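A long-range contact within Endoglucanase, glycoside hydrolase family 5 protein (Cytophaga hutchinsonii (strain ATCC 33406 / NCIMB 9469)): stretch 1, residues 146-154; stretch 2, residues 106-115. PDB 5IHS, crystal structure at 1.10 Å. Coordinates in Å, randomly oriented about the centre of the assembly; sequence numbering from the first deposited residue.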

# COMPACT_ATOMS: atom_id res chain seq x y z
N LYS A 146 14.58 -12.37 5.70
CA LYS A 146 14.95 -12.64 4.32
C LYS A 146 15.29 -11.37 3.56
O LYS A 146 16.26 -11.35 2.80
CB LYS A 146 13.81 -13.39 3.62
CG LYS A 146 14.13 -13.72 2.16
CD LYS A 146 13.17 -14.73 1.58
CE LYS A 146 13.58 -15.17 0.17
NZ LYS A 146 12.50 -15.94 -0.50
N TYR A 147 14.50 -10.31 3.74
CA TYR A 147 14.60 -9.13 2.89
C TYR A 147 15.14 -7.91 3.62
O TYR A 147 15.17 -6.82 3.03
CB TYR A 147 13.23 -8.83 2.29
CG TYR A 147 12.69 -9.92 1.39
CD1 TYR A 147 13.27 -10.17 0.16
CD2 TYR A 147 11.60 -10.69 1.76
CE1 TYR A 147 12.78 -11.15 -0.69
CE2 TYR A 147 11.11 -11.68 0.92
CZ TYR A 147 11.70 -11.91 -0.30
OH TYR A 147 11.19 -12.90 -1.12
N GLY A 148 15.60 -8.06 4.86
CA GLY A 148 15.89 -6.91 5.70
C GLY A 148 16.93 -5.96 5.16
O GLY A 148 16.88 -4.76 5.44
N ASN A 149 17.90 -6.45 4.39
CA ASN A 149 18.96 -5.58 3.88
C ASN A 149 18.64 -4.92 2.53
O ASN A 149 19.56 -4.45 1.86
CB ASN A 149 20.27 -6.37 3.76
CG ASN A 149 21.50 -5.47 3.79
OD1 ASN A 149 21.48 -4.38 4.36
ND2 ASN A 149 22.59 -5.94 3.18
N ILE A 150 17.37 -4.82 2.14
CA ILE A 150 17.00 -4.54 0.76
C ILE A 150 16.15 -3.28 0.71
O ILE A 150 15.13 -3.21 1.40
CB ILE A 150 16.29 -5.74 0.11
CG1 ILE A 150 17.26 -6.93 0.18
CG2 ILE A 150 15.89 -5.43 -1.31
CD1 ILE A 150 16.72 -8.21 -0.31
N PRO A 151 16.50 -2.28 -0.10
CA PRO A 151 15.81 -0.97 0.00
C PRO A 151 14.40 -0.96 -0.56
O PRO A 151 13.65 -0.01 -0.29
CB PRO A 151 16.73 -0.03 -0.78
CG PRO A 151 17.43 -0.94 -1.77
CD PRO A 151 17.66 -2.22 -1.01
N ASN A 152 14.02 -1.96 -1.34
CA ASN A 152 12.71 -1.95 -1.99
C ASN A 152 11.56 -2.13 -1.01
O ASN A 152 10.42 -1.83 -1.37
CB ASN A 152 12.63 -3.11 -2.98
CG ASN A 152 13.79 -3.15 -3.95
OD1 ASN A 152 14.94 -3.31 -3.54
ND2 ASN A 152 13.49 -3.07 -5.25
N ILE A 153 11.82 -2.66 0.19
CA ILE A 153 10.77 -3.20 1.06
C ILE A 153 10.13 -2.10 1.89
O ILE A 153 10.82 -1.33 2.57
CB ILE A 153 11.36 -4.26 2.00
CG1 ILE A 153 12.22 -5.30 1.26
CG2 ILE A 153 10.25 -4.88 2.86
CD1 ILE A 153 11.47 -6.12 0.27
N ILE A 154 8.79 -2.11 1.92
CA ILE A 154 7.96 -1.35 2.85
C ILE A 154 7.02 -2.35 3.51
O ILE A 154 6.40 -3.17 2.83
CB ILE A 154 7.15 -0.27 2.08
CG1 ILE A 154 8.08 0.70 1.36
CG2 ILE A 154 6.20 0.46 3.03
CD1 ILE A 154 7.39 1.52 0.28
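Stretch 2 (106-115) VMEVVNAAIA

The contact is a small, largely apolar packing of one helix face against a helix end and the loop that leads from it into a strand, centred on a tyrosine set as a knob into the helix and pinned at its tip by one direct hydrogen bond. Stretch 2 lies wholly within a helix that extends beyond both its ends, as the unbroken i to i-4 backbone bonds show, from Val-110 N to Val-106 O (2.9 Å) through Ala-115 N to Asn-111 O (2.9 Å). Stretch 1 changes form along its length: Lys-146 and Tyr-147 are helical, type I turns run from Tyr-147 to Ile-150 and from Ile-150 to Ile-153, and Ile-153 and Ile-154 are in a strand. The nearest CA atoms are those of Asn-152 and Ile-114, 6.4 Å apart, while the CA atoms of Ile-153 and Val-110 lie 7.8 Å apart. Contacts shift from Met-107 at Lys-146 to Ile-114 at Asn-152; the short run into the strand then heads roughly against the helix direction, as the register stepping back from Ile-114 to Val-110 suggests. The two stretches together bury 399 Å².

Tyr-147 accounts for the largest share on its side. With chi1 in the m well, its ring enters the hole formed by Met-107, Val-110, Asn-111 and Ile-114, residues spaced three and four apart and therefore on one side of the helix. Val-110 CG1 lies 3.7 Å from the ring centroid of Tyr-147 and 13° off the ring normal, which places the methyl over the face in a CH-pi contact. Near the ring plane, Tyr-147 OH donates to Asn-111 OD1 at 2.7 Å; Met-107 CG also lies at the edge, 4.2 Å from Tyr-147 CE2. Ile-114 CD1 approaches Tyr-147 CD1 obliquely at 3.8 Å.

Ile-114 CD1 also meets Ile-150 CG2 at 3.9 Å, so the Ile-114 methyl touches both end residues of the first turn, Tyr-147 and Ile-150. Val-110 CG1 touches Ile-153 CD1 at 3.6 Å as well as the ring; Ile-153 points sideways at CB, but its m, m rotamer brings its end nearer the helix.

Lys-146 and Asn-152 flank this packing. The extended, all-t side chain of Lys-146 brings NZ within 3.5 Å of Met-107 SD, a simple close approach. Water 1 bridges the stretches, accepting from Lys-146 NZ (2.7 Å) and from Asn-111 ND2 (3.0 Å), so both polar ends of the Asn-111 amide are engaged. Toward the other end of the contact, water 2 donates to Ile-114 O (2.7 Å) and accepts from Asn-152 ND2 (3.0 Å). Asn-152 also packs directly on the helix, its CG 3.9 Å from Ile-114 CG1.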

# COMPACT_ATOMS: atom_id res chain seq x y z
N VAL A 106 3.26 -13.66 -1.89
CA VAL A 106 3.89 -12.40 -1.50
C VAL A 106 5.34 -12.36 -1.96
O VAL A 106 5.80 -11.38 -2.54
CB VAL A 106 3.78 -12.19 0.03
CG1 VAL A 106 4.62 -11.00 0.48
CG2 VAL A 106 2.34 -12.03 0.45
N MET A 107 6.08 -13.44 -1.68
CA MET A 107 7.50 -13.45 -2.02
C MET A 107 7.72 -13.39 -3.53
O MET A 107 8.70 -12.80 -3.98
CB MET A 107 8.18 -14.67 -1.42
CG MET A 107 8.27 -14.60 0.10
SD MET A 107 9.28 -15.87 0.85
CE MET A 107 8.37 -17.33 0.38
N GLU A 108 6.82 -13.98 -4.32
CA GLU A 108 6.98 -13.87 -5.76
C GLU A 108 6.88 -12.42 -6.20
O GLU A 108 7.66 -11.97 -7.05
CB GLU A 108 5.94 -14.75 -6.46
CG GLU A 108 6.12 -14.82 -7.97
CD GLU A 108 7.41 -15.54 -8.42
OE1 GLU A 108 8.10 -16.14 -7.58
OE2 GLU A 108 7.74 -15.49 -9.64
N VAL A 109 5.95 -11.66 -5.62
CA VAL A 109 5.81 -10.25 -5.97
C VAL A 109 6.99 -9.44 -5.46
O VAL A 109 7.52 -8.59 -6.17
CB VAL A 109 4.45 -9.73 -5.47
CG1 VAL A 109 4.35 -8.21 -5.61
CG2 VAL A 109 3.32 -10.42 -6.24
N VAL A 110 7.41 -9.68 -4.21
CA VAL A 110 8.58 -8.99 -3.67
C VAL A 110 9.80 -9.27 -4.54
O VAL A 110 10.55 -8.34 -4.89
CB VAL A 110 8.83 -9.40 -2.21
CG1 VAL A 110 10.17 -8.86 -1.71
CG2 VAL A 110 7.68 -8.93 -1.32
N ASN A 111 10.02 -10.54 -4.88
CA ASN A 111 11.19 -10.90 -5.69
C ASN A 111 11.16 -10.19 -7.03
O ASN A 111 12.19 -9.74 -7.54
CB ASN A 111 11.23 -12.41 -5.88
CG ASN A 111 11.67 -13.16 -4.63
OD1 ASN A 111 12.12 -12.56 -3.66
ND2 ASN A 111 11.56 -14.49 -4.67
N ALA A 112 9.97 -10.09 -7.63
CA ALA A 112 9.85 -9.42 -8.92
C ALA A 112 10.11 -7.93 -8.78
O ALA A 112 10.75 -7.32 -9.64
CB ALA A 112 8.47 -9.66 -9.51
N ALA A 113 9.59 -7.30 -7.72
CA ALA A 113 9.86 -5.88 -7.51
C ALA A 113 11.35 -5.63 -7.35
O ALA A 113 11.88 -4.63 -7.85
CB ALA A 113 9.10 -5.38 -6.28
N ILE A 114 12.05 -6.52 -6.64
CA ILE A 114 13.50 -6.39 -6.50
C ILE A 114 14.18 -6.53 -7.87
O ILE A 114 15.05 -5.73 -8.23
CB ILE A 114 14.04 -7.40 -5.46
CG1 ILE A 114 13.51 -7.06 -4.06
CG2 ILE A 114 15.56 -7.43 -5.46
CD1 ILE A 114 13.67 -8.19 -3.04
N ALA A 115 13.77 -7.53 -8.64
CA ALA A 115 14.37 -7.74 -9.96
C ALA A 115 14.12 -6.55 -10.88
O ALA A 115 14.97 -6.20 -11.71
CB ALA A 115 13.84 -9.02 -10.58
O HOH W 1 13.44 -16.14 -3.04
O HOH W 2 15.86 -3.48 -6.98